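Local atomic coordinates of glycoside hydrolase family 43 (Halothermothrix orenii, PDB entry 4QQS), a protein that acts as an alpha-L-arabinofuranosidase, probably cleaving O-glycosidic bonds during the breakdown of xylan and related polysaccharides. Residues T68-A73 / G94-A99; N213-P218 / G283-N288; N257-S262 / S266-V271. All coordinates share one frame; numbering follows the deposited sequence.

Contact 1. Residues T68-A73 / G94-A99; sequences TEDFWA and GHLKIA
Leu96 reaches across to Trp72 and Asp70 with its two terminal methyls, and its side chain can be followed atom by atom. The CB leaves the strand in the direction of residues 68-73. CG lies anti to the carbonyl carbon and beside the backbone N (chi1 -59°), and from it the chain forks, one methyl for each partner. CD1 lies 3.6 Å from Trp72 CZ3, and Trp72 CH2 is 3.9 Å from the same Leu96 CD1, so the methyl meets the six-membered end of the indole. It comes in obliquely to the ring, with the two side chains crossing at about a right angle. CD2 goes to Asp70, standing 4.0 Å from Asp70 CB and thus against the aliphatic root of that residue. The carboxylate is engaged elsewhere, since Asp70 OD2 forms a salt bridge with NE of Arg90, whose NH1 also bonds to Gly94 O and so ties the two segments together indirectly. Within its own segment the indole has Asp70 O 3.5 Å above one face, offset toward the rim. No hydrogen bond joins the segments directly, and the nearest CA pair, Asp70 and Leu96, is 8.0 Å apart. Such spacing fits strands 72-79 and 96-103, which are separated in their antiparallel sheet by strand 82-90. The side chain of Trp72 also comes within about 3 Å of a bound HEPES molecule and about 5 Å of the side chain of Asp17, the predicted proton acceptor. The arrangement is that of a four-stranded blade of the five-bladed beta-propeller, next to what is probably the active-site pocket.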
ATOM      1  N   THR A  68      -7.847 -18.816  -1.485  1.00 10.63           N
ATOM      2  CA  THR A  68      -9.253 -19.194  -1.615  1.00 11.81           C
ATOM      3  C   THR A  68     -10.200 -18.008  -1.771  1.00 11.84           C
ATOM      4  O   THR A  68     -11.268 -18.150  -2.367  1.00 13.60           O
ATOM      5  CB  THR A  68      -9.740 -20.042  -0.424  1.00 13.25           C
ATOM      6  OG1 THR A  68      -9.706 -19.265   0.778  1.00 14.19           O
ATOM      7  CG2 THR A  68      -8.884 -21.279  -0.255  1.00 13.88           C
ATOM      8  N   GLU A  69      -9.804 -16.863  -1.234  1.00 11.02           N
ATOM      9  CA  GLU A  69     -10.632 -15.673  -1.162  1.00 10.90           C
ATOM     10  C   GLU A  69      -9.783 -14.597  -0.503  1.00  9.74           C
ATOM     11  O   GLU A  69      -8.646 -14.856  -0.104  1.00  9.56           O
ATOM     12  CB  GLU A  69     -11.901 -15.932  -0.335  1.00 12.50           C
ATOM     13  CG  GLU A  69     -11.612 -16.334   1.105  1.00 15.03           C
ATOM     14  CD  GLU A  69     -12.858 -16.532   1.951  1.00 18.75           C
ATOM     15  OE1 GLU A  69     -13.941 -16.038   1.568  1.00 20.24           O
ATOM     16  OE2 GLU A  69     -12.744 -17.170   3.016  1.00 20.60           O
ATOM     17  N   ASP A  70     -10.345 -13.400  -0.386  1.00  9.21           N
ATOM     18  CA  ASP A  70      -9.692 -12.303   0.331  1.00  8.59           C
ATOM     19  C   ASP A  70      -8.320 -11.954  -0.267  1.00  7.73           C
ATOM     20  O   ASP A  70      -7.328 -11.782   0.443  1.00  7.88           O
ATOM     21  CB  ASP A  70      -9.583 -12.615   1.829  1.00  9.68           C
ATOM     22  CG  ASP A  70     -10.947 -12.716   2.512  1.00 11.88           C
ATOM     23  OD1 ASP A  70     -11.845 -11.899   2.194  1.00 13.44           O
ATOM     24  OD2 ASP A  70     -11.119 -13.604   3.375  1.00 13.87           O
ATOM     25  N   PHE A  71      -8.300 -11.809  -1.588  1.00  7.47           N
ATOM     26  CA  PHE A  71      -7.115 -11.361  -2.318  1.00  7.40           C
ATOM     27  C   PHE A  71      -6.977  -9.853  -2.147  1.00  7.36           C
ATOM     28  O   PHE A  71      -7.792  -9.097  -2.689  1.00  7.95           O
ATOM     29  CB  PHE A  71      -7.226 -11.741  -3.806  1.00  8.15           C
ATOM     30  CG  PHE A  71      -7.003 -13.204  -4.066  1.00  8.20           C
ATOM     31  CD1 PHE A  71      -8.036 -14.126  -3.915  1.00  8.77           C
ATOM     32  CD2 PHE A  71      -5.758 -13.679  -4.450  1.00  8.49           C
ATOM     33  CE1 PHE A  71      -7.811 -15.465  -4.136  1.00  9.25           C
ATOM     34  CE2 PHE A  71      -5.546 -15.023  -4.669  1.00  9.13           C
ATOM     35  CZ  PHE A  71      -6.573 -15.904  -4.509  1.00  8.89           C
ATOM     36  N   TRP A  72      -5.971  -9.426  -1.377  1.00  7.00           N
ATOM     37  CA  TRP A  72      -5.818  -8.023  -1.007  1.00  6.99           C
ATOM     38  C   TRP A  72      -4.434  -7.468  -1.292  1.00  6.79           C
ATOM     39  O   TRP A  72      -3.416  -8.157  -1.155  1.00  7.04           O
ATOM     40  CB  TRP A  72      -6.071  -7.796   0.498  1.00  7.47           C
ATOM     41  CG  TRP A  72      -7.393  -8.224   1.023  1.00  7.81           C
ATOM     42  CD1 TRP A  72      -8.543  -8.446   0.320  1.00  8.27           C
ATOM     43  CD2 TRP A  72      -7.691  -8.512   2.390  1.00  7.90           C
ATOM     44  NE1 TRP A  72      -9.542  -8.864   1.177  1.00  8.80           N
ATOM     45  CE2 TRP A  72      -9.036  -8.923   2.454  1.00  8.75           C
ATOM     46  CE3 TRP A  72      -6.947  -8.466   3.567  1.00  8.50           C
ATOM     47  CZ2 TRP A  72      -9.652  -9.282   3.654  1.00  9.64           C
ATOM     48  CZ3 TRP A  72      -7.559  -8.832   4.754  1.00  9.43           C
ATOM     49  CH2 TRP A  72      -8.894  -9.238   4.788  1.00  9.91           C
ATOM     50  N   ALA A  73      -4.440  -6.177  -1.614  1.00  6.84           N
ATOM     51  CA  ALA A  73      -3.302  -5.251  -1.510  1.00  7.22           C
ATOM     52  C   ALA A  73      -2.034  -5.725  -2.215  1.00  7.29           C
ATOM     53  O   ALA A  73      -1.002  -5.971  -1.581  1.00  9.16           O
ATOM     54  CB  ALA A  73      -3.044  -4.881  -0.050  1.00  8.17           C
ATOM     55  N   GLY A  94      -7.445 -21.200   6.644  1.00 11.57           N
ATOM     56  CA  GLY A  94      -8.156 -20.049   7.166  1.00 11.57           C
ATOM     57  C   GLY A  94      -7.306 -18.843   7.529  1.00 10.62           C
ATOM     58  O   GLY A  94      -7.849 -17.807   7.885  1.00 11.08           O
ATOM     59  N   HIS A  95      -5.986 -18.971   7.467  1.00  9.46           N
ATOM     60  CA  HIS A  95      -5.106 -17.845   7.773  1.00  8.93           C
ATOM     61  C   HIS A  95      -4.807 -17.024   6.524  1.00  8.08           C
ATOM     62  O   HIS A  95      -4.629 -17.582   5.443  1.00  9.08           O
ATOM     63  CB  HIS A  95      -3.773 -18.339   8.359  1.00  9.40           C
ATOM     64  CG  HIS A  95      -3.919 -19.145   9.608  1.00 10.43           C
ATOM     65  ND1 HIS A  95      -4.418 -18.622  10.780  1.00 10.52           N
ATOM     66  CD2 HIS A  95      -3.611 -20.437   9.871  1.00 11.76           C
ATOM     67  CE1 HIS A  95      -4.416 -19.560  11.711  1.00 11.65           C
ATOM     68  NE2 HIS A  95      -3.933 -20.672  11.184  1.00 12.08           N
ATOM     69  N   LEU A  96      -4.769 -15.706   6.674  1.00  7.37           N
ATOM     70  CA  LEU A  96      -4.294 -14.819   5.611  1.00  7.12           C
ATOM     71  C   LEU A  96      -2.780 -14.905   5.542  1.00  6.67           C
ATOM     72  O   LEU A  96      -2.118 -14.814   6.576  1.00  7.05           O
ATOM     73  CB  LEU A  96      -4.693 -13.373   5.889  1.00  7.16           C
ATOM     74  CG  LEU A  96      -6.201 -13.148   6.013  1.00  8.04           C
ATOM     75  CD1 LEU A  96      -6.483 -11.748   6.502  1.00  8.49           C
ATOM     76  CD2 LEU A  96      -6.904 -13.420   4.697  1.00  9.25           C
ATOM     77  N   LYS A  97      -2.220 -15.070   4.348  1.00  7.13           N
ATOM     78  CA  LYS A  97      -0.774 -15.190   4.187  1.00  7.22           C
ATOM     79  C   LYS A  97      -0.318 -14.379   2.995  1.00  6.90           C
ATOM     80  O   LYS A  97      -1.053 -14.178   2.024  1.00  7.82           O
ATOM     81  CB  LYS A  97      -0.366 -16.656   4.011  1.00  7.98           C
ATOM     82  CG  LYS A  97      -0.907 -17.582   5.098  1.00  8.58           C
ATOM     83  CD  LYS A  97      -0.559 -19.048   4.865  1.00  9.59           C
ATOM     84  CE  LYS A  97      -1.335 -19.928   5.821  1.00 10.07           C
ATOM     85  NZ  LYS A  97      -1.154 -21.374   5.517  1.00 11.29           N
ATOM     86  N   ILE A  98       0.921 -13.914   3.096  1.00  7.00           N
ATOM     87  CA  ILE A  98       1.582 -13.217   2.010  0.64  6.61           C
ATOM     88  C   ILE A  98       2.143 -14.233   1.017  1.00  6.94           C
ATOM     89  O   ILE A  98       2.608 -15.310   1.417  1.00  7.88           O
ATOM     90  CB  ILE A  98       2.651 -12.297   2.607  0.64  6.62           C
ATOM     91  CG1 ILE A  98       1.939 -11.141   3.316  0.64  6.62           C
ATOM     92  CG2 ILE A  98       3.638 -11.784   1.559  0.64  6.29           C
ATOM     93  CD1 ILE A  98       2.788 -10.463   4.367  0.64  6.81           C
ATOM     94  N   ALA A  99       2.063 -13.886  -0.266  1.00  7.12           N
ATOM     95  CA  ALA A  99       2.601 -14.668  -1.365  1.00  7.11           C
ATOM     96  C   ALA A  99       3.447 -13.769  -2.261  1.00  7.17           C
ATOM     97  O   ALA A  99       3.266 -12.548  -2.299  1.00  7.59           O
ATOM     98  CB  ALA A  99       1.472 -15.281  -2.175  1.00  8.36           C
TER

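Contact 2. Residues N213-P218 / G283-N288; sequences NCYASP and GDRTVN
Arg285 NE, in the side chain that meets Tyr215, is gripped by two main-chain oxygens. It gives a weak hydrogen bond of 3.0 Å to Gly283 O, bent to 146° at the hydrogen, and a second weak one to Ile15 O. Both acceptors draw on the same N-H, which restrains the guanidinium end of a chain already bent at chi2 and chi3. From there NH1 extends to Tyr215. The closest approach is 3.7 Å, between Arg285 NH1 and Tyr215 CD1, and Arg285 NH1 is also 4.0 Å from Tyr215 CB. Tyr215 CD1 sits over one face of the guanidinium, whereas NH1 approaches the phenol ring obliquely; the two planes are 58° apart, so the groups do not stack flat. Further out along the ring, Tyr215 CE1 meets the Gly283 backbone, 3.9 Å from Gly283 N, with the glycine at the ring edge. The ring reaches this place because CG lies between the backbone N and the carbonyl carbon (chi1 80°). This also sets one ring face over Ala216, whose CB is 3.8 Å above the plane of the Tyr215 ring and over its centre. The supporting loop is a type I beta turn from Cys214 to Ser217, closed by a hydrogen bond from Ser217 N to Cys214 O, and Ala216 N also donates a hydrogen bond to Cys214 SG at 3.5 Å. The side chain of Tyr215 comes within about 3 Å of a bound HEPES molecule, and the side chains of Arg285 and Asp17, the predicted proton acceptor, are about 4 Å apart. With no hydrogen bond between the segments, the chemistry implies van der Waals contact of an exposed aromatic ring with a buried, probably charged guanidinium beside the predicted active site.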
ATOM      1  N   ASN A 213      -6.836   3.733  11.971  1.00  7.12           N
ATOM      2  CA  ASN A 213      -8.286   3.687  12.119  1.00  8.17           C
ATOM      3  C   ASN A 213      -8.894   2.667  11.170  1.00  8.33           C
ATOM      4  O   ASN A 213      -8.166   1.977  10.455  1.00  8.36           O
ATOM      5  CB  ASN A 213      -8.910   5.084  12.041  1.00  9.19           C
ATOM      6  CG  ASN A 213      -8.326   5.997  13.097  1.00  9.90           C
ATOM      7  OD1 ASN A 213      -8.479   5.739  14.294  1.00 12.45           O
ATOM      8  ND2 ASN A 213      -7.603   7.017  12.682  1.00 10.31           N
ATOM      9  N   CYS A 214     -10.210   2.509  11.233  1.00  9.44           N
ATOM     10  CA  CYS A 214     -10.882   1.465  10.476  1.00 10.10           C
ATOM     11  C   CYS A 214     -11.080   1.886   9.023  1.00  9.20           C
ATOM     12  O   CYS A 214     -11.564   2.985   8.761  1.00  9.07           O
ATOM     13  CB  CYS A 214     -12.242   1.167  11.104  1.00 12.25           C
ATOM     14  SG  CYS A 214     -13.149  -0.151  10.288  1.00 14.20           S
ATOM     15  N   TYR A 215     -10.751   0.997   8.083  1.00  8.88           N
ATOM     16  CA  TYR A 215     -10.916   1.294   6.657  1.00  9.08           C
ATOM     17  C   TYR A 215     -12.342   1.720   6.292  1.00  8.64           C
ATOM     18  O   TYR A 215     -12.527   2.440   5.322  1.00  8.77           O
ATOM     19  CB  TYR A 215     -10.533   0.093   5.781  1.00  9.99           C
ATOM     20  CG  TYR A 215     -11.638  -0.922   5.707  1.00 10.99           C
ATOM     21  CD1 TYR A 215     -12.536  -0.935   4.641  1.00 11.16           C
ATOM     22  CD2 TYR A 215     -11.835  -1.816   6.730  1.00 11.20           C
ATOM     23  CE1 TYR A 215     -13.584  -1.820   4.597  1.00 11.77           C
ATOM     24  CE2 TYR A 215     -12.887  -2.717   6.699  1.00 11.53           C
ATOM     25  CZ  TYR A 215     -13.756  -2.708   5.630  1.00 12.06           C
ATOM     26  OH  TYR A 215     -14.810  -3.583   5.580  1.00 13.37           O
ATOM     27  N   ALA A 216     -13.341   1.265   7.052  1.00  9.08           N
ATOM     28  CA  ALA A 216     -14.745   1.539   6.763  1.00 10.14           C
ATOM     29  C   ALA A 216     -15.257   2.802   7.451  1.00 10.81           C
ATOM     30  O   ALA A 216     -16.439   3.107   7.363  1.00 12.57           O
ATOM     31  CB  ALA A 216     -15.592   0.335   7.153  1.00 10.80           C
ATOM     32  N   SER A 217     -14.368   3.537   8.122  1.00 10.85           N
ATOM     33  CA  SER A 217     -14.706   4.789   8.792  1.00 11.22           C
ATOM     34  C   SER A 217     -14.171   5.989   8.018  1.00 10.39           C
ATOM     35  O   SER A 217     -13.099   5.898   7.425  1.00  9.89           O
ATOM     36  CB  SER A 217     -14.083   4.797  10.186  1.00 13.00           C
ATOM     37  OG  SER A 217     -14.172   6.073  10.789  1.00 13.85           O
ATOM     38  N   PRO A 218     -14.879   7.131   8.059  1.00 10.93           N
ATOM     39  CA  PRO A 218     -14.319   8.353   7.470  1.00 10.69           C
ATOM     40  C   PRO A 218     -12.969   8.723   8.082  1.00  9.25           C
ATOM     41  O   PRO A 218     -12.196   9.432   7.442  1.00  9.68           O
ATOM     42  CB  PRO A 218     -15.384   9.411   7.778  1.00 12.35           C
ATOM     43  CG  PRO A 218     -16.605   8.631   7.976  1.00 14.72           C
ATOM     44  CD  PRO A 218     -16.215   7.364   8.618  1.00 12.76           C
ATOM     45  N   GLY A 283     -16.215  -0.913   1.794  1.00 11.06           N
ATOM     46  CA  GLY A 283     -15.150  -1.409   0.944  1.00 10.97           C
ATOM     47  C   GLY A 283     -15.084  -0.862  -0.474  1.00 10.90           C
ATOM     48  O   GLY A 283     -14.093  -1.074  -1.172  1.00 11.97           O
ATOM     49  N   ASP A 284     -16.115  -0.149  -0.910  1.00 10.55           N
ATOM     50  CA  ASP A 284     -16.090   0.449  -2.236  1.00 10.72           C
ATOM     51  C   ASP A 284     -15.309   1.753  -2.158  1.00  9.54           C
ATOM     52  O   ASP A 284     -15.820   2.760  -1.659  1.00  9.86           O
ATOM     53  CB  ASP A 284     -17.507   0.709  -2.737  1.00 12.22           C
ATOM     54  CG  ASP A 284     -17.544   1.203  -4.177  1.00 13.19           C
ATOM     55  OD1 ASP A 284     -16.505   1.637  -4.702  1.00 12.34           O
ATOM     56  OD2 ASP A 284     -18.636   1.195  -4.785  1.00 16.26           O
ATOM     57  N   ARG A 285     -14.057   1.713  -2.607  1.00  8.97           N
ATOM     58  CA  ARG A 285     -13.200   2.890  -2.610  1.00  8.80           C
ATOM     59  C   ARG A 285     -12.761   3.216  -4.036  1.00  8.25           C
ATOM     60  O   ARG A 285     -12.983   2.443  -4.976  1.00  8.53           O
ATOM     61  CB  ARG A 285     -12.028   2.710  -1.652  1.00  9.38           C
ATOM     62  CG  ARG A 285     -12.538   2.699  -0.200  1.00 11.13           C
ATOM     63  CD  ARG A 285     -11.899   1.731   0.718  1.00 13.13           C
ATOM     64  NE  ARG A 285     -11.838   0.363   0.221  1.00 12.45           N
ATOM     65  CZ  ARG A 285     -11.030  -0.509   0.783  1.00 12.69           C
ATOM     66  NH1 ARG A 285     -10.308  -0.122   1.822  1.00 14.13           N
ATOM     67  NH2 ARG A 285     -10.930  -1.738   0.327  1.00 14.66           N
ATOM     68  N   THR A 286     -12.159   4.389  -4.178  1.00  8.68           N
ATOM     69  CA  THR A 286     -11.819   4.955  -5.463  1.00  8.93           C
ATOM     70  C   THR A 286     -10.428   5.595  -5.385  1.00  7.98           C
ATOM     71  O   THR A 286      -9.946   5.913  -4.306  1.00  8.64           O
ATOM     72  CB  THR A 286     -12.917   5.940  -5.915  1.00 10.44           C
ATOM     73  OG1 THR A 286     -12.719   6.331  -7.276  1.00 10.79           O
ATOM     74  CG2 THR A 286     -12.955   7.161  -5.037  1.00 10.76           C
ATOM     75  N   VAL A 287      -9.778   5.743  -6.533  1.00  8.30           N
ATOM     76  CA  VAL A 287      -8.390   6.149  -6.636  1.00  8.21           C
ATOM     77  C   VAL A 287      -8.239   7.664  -6.747  1.00  7.73           C
ATOM     78  O   VAL A 287      -8.994   8.323  -7.471  1.00  8.64           O
ATOM     79  CB  VAL A 287      -7.753   5.475  -7.877  1.00  9.60           C
ATOM     80  CG1 VAL A 287      -6.308   5.900  -8.052  1.00 11.40           C
ATOM     81  CG2 VAL A 287      -7.837   3.955  -7.778  1.00 10.16           C
ATOM     82  N   ASN A 288      -7.232   8.198  -6.057  1.00  7.53           N
ATOM     83  CA  ASN A 288      -6.924   9.625  -6.019  1.00  7.76           C
ATOM     84  C   ASN A 288      -5.427   9.822  -6.059  1.00  7.55           C
ATOM     85  O   ASN A 288      -4.667   8.943  -5.637  1.00  7.83           O
ATOM     86  CB  ASN A 288      -7.425  10.267  -4.730  1.00  7.98           C
ATOM     87  CG  ASN A 288      -8.883  10.012  -4.486  1.00  8.95           C
ATOM     88  OD1 ASN A 288      -9.747  10.755  -4.944  1.00 10.87           O
ATOM     89  ND2 ASN A 288      -9.177   8.917  -3.824  1.00  8.76           N
TER

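Contact 3. Residues N257-S262 / S266-V271; sequences NSVTVS and SELFVV
Asn257 begins the strand by setting CB 3.6 Å from Val270 CG2, the two side chains crossing at about a right angle, while its CA makes a strongly bent CA-H...O contact with Val271 O. The next residue makes the first hydrogen-bonded antiparallel pair. Ser258 N donates to Val271 O (2.9 Å) and Val271 N returns a bond to Ser258 O. Ser258 OG turns instead to Pro18 O and Val20 N. Val259 faces Val270 in a non-hydrogen-bonded pair, with its CG1 4.4 Å from Leu268 CD2. Thr260 and Phe269 form the second hydrogen-bonded pair, with a bond in each direction: Thr260 N to Phe269 O is 3.0 Å, and that from Phe269 N is nearly straight at 171°. Thr260 CG2 also touches Val271 CG2 at 4.1 Å. Val261, with CG2 anti to its N, brings that methyl to 3.3 Å from Glu267 O. The same oxygen accepts Ser262 N at 2.8 Å, and Ser262 OG receives a weak bond from Glu267 N. Strand 257-261 is outermost, beside 268-275, in a four-stranded antiparallel sheet, consistent with a blade of the five-bladed propeller. Chemically, the hairpin is therefore held by main-chain hydrogen bonds supplemented by CA-H...O contacts, while Ser258 OG bonds to strand 16-23 and Ser262 OG to Asp264 in the turn.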
ATOM      1  N   ASN A 257      -1.849   4.045   0.875  1.00  6.96           N
ATOM      2  CA  ASN A 257      -1.266   4.730  -0.248  1.00  7.12           C
ATOM      3  C   ASN A 257      -0.002   4.083  -0.806  1.00  6.94           C
ATOM      4  O   ASN A 257       0.688   3.282  -0.166  1.00  7.43           O
ATOM      5  CB  ASN A 257      -0.940   6.165   0.130  1.00  7.56           C
ATOM      6  CG  ASN A 257       0.270   6.266   1.034  1.00  7.37           C
ATOM      7  OD1 ASN A 257       0.187   6.048   2.243  1.00  8.64           O
ATOM      8  ND2 ASN A 257       1.424   6.574   0.435  1.00  7.96           N
ATOM      9  N   SER A 258       0.313   4.500  -2.026  1.00  6.41           N
ATOM     10  CA  SER A 258       1.640   4.339  -2.594  1.00  6.38           C
ATOM     11  C   SER A 258       2.170   5.718  -2.992  1.00  6.27           C
ATOM     12  O   SER A 258       1.501   6.735  -2.770  1.00  6.98           O
ATOM     13  CB  SER A 258       1.604   3.360  -3.766  1.00  6.79           C
ATOM     14  OG  SER A 258       0.688   3.766  -4.770  1.00  7.68           O
ATOM     15  N   VAL A 259       3.405   5.752  -3.488  1.00  6.73           N
ATOM     16  CA  VAL A 259       4.054   6.988  -3.909  1.00  7.17           C
ATOM     17  C   VAL A 259       4.729   6.733  -5.258  1.00  7.40           C
ATOM     18  O   VAL A 259       5.345   5.689  -5.448  1.00  8.56           O
ATOM     19  CB  VAL A 259       5.126   7.438  -2.897  1.00  7.70           C
ATOM     20  CG1 VAL A 259       5.786   8.733  -3.353  1.00  8.83           C
ATOM     21  CG2 VAL A 259       4.523   7.614  -1.515  1.00  7.95           C
ATOM     22  N   THR A 260       4.607   7.685  -6.175  1.00  7.75           N
ATOM     23  CA  THR A 260       5.297   7.609  -7.451  1.00  8.82           C
ATOM     24  C   THR A 260       5.735   9.025  -7.838  1.00  9.28           C
ATOM     25  O   THR A 260       5.591   9.970  -7.052  1.00 10.08           O
ATOM     26  CB  THR A 260       4.399   6.924  -8.503  1.00 10.10           C
ATOM     27  OG1 THR A 260       5.142   6.660  -9.692  1.00 10.75           O
ATOM     28  CG2 THR A 260       3.188   7.764  -8.825  1.00 10.38           C
ATOM     29  N   VAL A 261       6.314   9.158  -9.019  1.00 10.36           N
ATOM     30  CA  VAL A 261       6.838  10.422  -9.499  1.00 10.70           C
ATOM     31  C   VAL A 261       6.105  10.817 -10.772  1.00 10.29           C
ATOM     32  O   VAL A 261       5.581   9.963 -11.485  1.00 10.70           O
ATOM     33  CB  VAL A 261       8.363  10.313  -9.729  1.00 13.50           C
ATOM     34  CG1 VAL A 261       8.683   9.432 -10.923  1.00 14.48           C
ATOM     35  CG2 VAL A 261       8.992  11.660  -9.863  1.00 15.33           C
ATOM     36  N   SER A 262       6.070  12.117 -11.047  1.00 10.42           N
ATOM     37  CA  SER A 262       5.398  12.653 -12.227  1.00 10.78           C
ATOM     38  C   SER A 262       6.112  12.221 -13.511  1.00 10.97           C
ATOM     39  O   SER A 262       7.229  11.725 -13.471  1.00 11.55           O
ATOM     40  CB  SER A 262       5.369  14.184 -12.153  1.00 10.90           C
ATOM     41  OG  SER A 262       6.688  14.704 -12.148  1.00 11.77           O
ATOM     42  N   SER A 266      10.003  15.109 -11.815  1.00 12.67           N
ATOM     43  CA  SER A 266      10.331  16.271 -10.994  1.00 12.61           C
ATOM     44  C   SER A 266       9.580  16.414  -9.677  1.00 12.04           C
ATOM     45  O   SER A 266      10.002  17.212  -8.841  1.00 13.35           O
ATOM     46  CB  SER A 266      10.109  17.550 -11.796  1.00 13.12           C
ATOM     47  OG  SER A 266       8.724  17.787 -11.966  1.00 12.68           O
ATOM     48  N   GLU A 267       8.484  15.687  -9.490  1.00 11.50           N
ATOM     49  CA  GLU A 267       7.672  15.850  -8.288  1.00 11.41           C
ATOM     50  C   GLU A 267       7.003  14.527  -7.921  1.00 10.29           C
ATOM     51  O   GLU A 267       6.683  13.719  -8.785  1.00 11.33           O
ATOM     52  CB  GLU A 267       6.628  16.966  -8.463  1.00 11.87           C
ATOM     53  CG  GLU A 267       5.633  16.693  -9.570  1.00 12.62           C
ATOM     54  CD  GLU A 267       4.589  17.775  -9.765  1.00 12.97           C
ATOM     55  OE1 GLU A 267       4.578  18.776  -9.016  1.00 14.86           O
ATOM     56  OE2 GLU A 267       3.774  17.615 -10.695  1.00 12.14           O
ATOM     57  N   LEU A 268       6.794  14.332  -6.626  1.00  9.09           N
ATOM     58  CA  LEU A 268       6.167  13.130  -6.099  1.00  9.30           C
ATOM     59  C   LEU A 268       4.655  13.296  -5.984  1.00  8.37           C
ATOM     60  O   LEU A 268       4.133  14.380  -5.690  1.00  8.79           O
ATOM     61  CB  LEU A 268       6.733  12.792  -4.719  1.00 10.76           C
ATOM     62  CG  LEU A 268       8.225  12.454  -4.641  1.00 13.01           C
ATOM     63  CD1 LEU A 268       8.609  12.188  -3.192  1.00 14.84           C
ATOM     64  CD2 LEU A 268       8.585  11.252  -5.531  1.00 14.66           C
ATOM     65  N   PHE A 269       3.967  12.176  -6.202  1.00  7.92           N
ATOM     66  CA  PHE A 269       2.540  12.054  -5.942  1.00  7.95           C
ATOM     67  C   PHE A 269       2.280  10.903  -4.985  1.00  7.33           C
ATOM     68  O   PHE A 269       2.827   9.808  -5.141  1.00  8.38           O
ATOM     69  CB  PHE A 269       1.756  11.814  -7.236  1.00  8.45           C
ATOM     70  CG  PHE A 269       1.481  13.082  -7.994  1.00  8.50           C
ATOM     71  CD1 PHE A 269       2.454  13.651  -8.801  1.00  9.02           C
ATOM     72  CD2 PHE A 269       0.274  13.736  -7.847  1.00  9.00           C
ATOM     73  CE1 PHE A 269       2.220  14.846  -9.453  1.00 10.45           C
ATOM     74  CE2 PHE A 269       0.046  14.937  -8.492  1.00  9.86           C
ATOM     75  CZ  PHE A 269       1.019  15.482  -9.293  1.00 10.15           C
ATOM     76  N   VAL A 270       1.404  11.165  -4.022  1.00  7.16           N
ATOM     77  CA  VAL A 270       0.786  10.118  -3.239  1.00  7.19           C
ATOM     78  C   VAL A 270      -0.450   9.633  -3.999  1.00  7.24           C
ATOM     79  O   VAL A 270      -1.203  10.433  -4.561  1.00  8.36           O
ATOM     80  CB  VAL A 270       0.418  10.617  -1.806  1.00  8.20           C
ATOM     81  CG1 VAL A 270      -0.516  11.831  -1.812  1.00  9.24           C
ATOM     82  CG2 VAL A 270      -0.165   9.505  -0.984  1.00  8.61           C
ATOM     83  N   VAL A 271      -0.614   8.315  -4.048  1.00  6.86           N
ATOM     84  CA  VAL A 271      -1.746   7.665  -4.684  1.00  6.84           C
ATOM     85  C   VAL A 271      -2.491   6.959  -3.561  1.00  6.57           C
ATOM     86  O   VAL A 271      -1.909   6.146  -2.858  1.00  7.12           O
ATOM     87  CB  VAL A 271      -1.306   6.655  -5.749  1.00  7.77           C
ATOM     88  CG1 VAL A 271      -2.534   6.070  -6.424  1.00  8.47           C
ATOM     89  CG2 VAL A 271      -0.363   7.307  -6.779  1.00  8.46           C
TER

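How the contacts relate
From the N terminus, contact 1 comes first: 20 residues, mostly strand, lead from 68-73 to 94-99 and stay within one propeller blade. Contact 2 opens much later, closing a span of 64 residues. Contact 3, a tight hairpin with three residues between its segments, falls wholly within that span. Strand 285-295 of contact 2 and strand 268-275 of contact 3 are neighbours in one sheet, touching where Val271 CG1 lies 3.7 Å from Asn288 O, and contact 2 links this sheet to the loop after strand 205-212. Contact 1 touches neither, but its nearest atoms come within about 7 Å of contact 2, the two approaching a common pocket that holds the HEPES molecule.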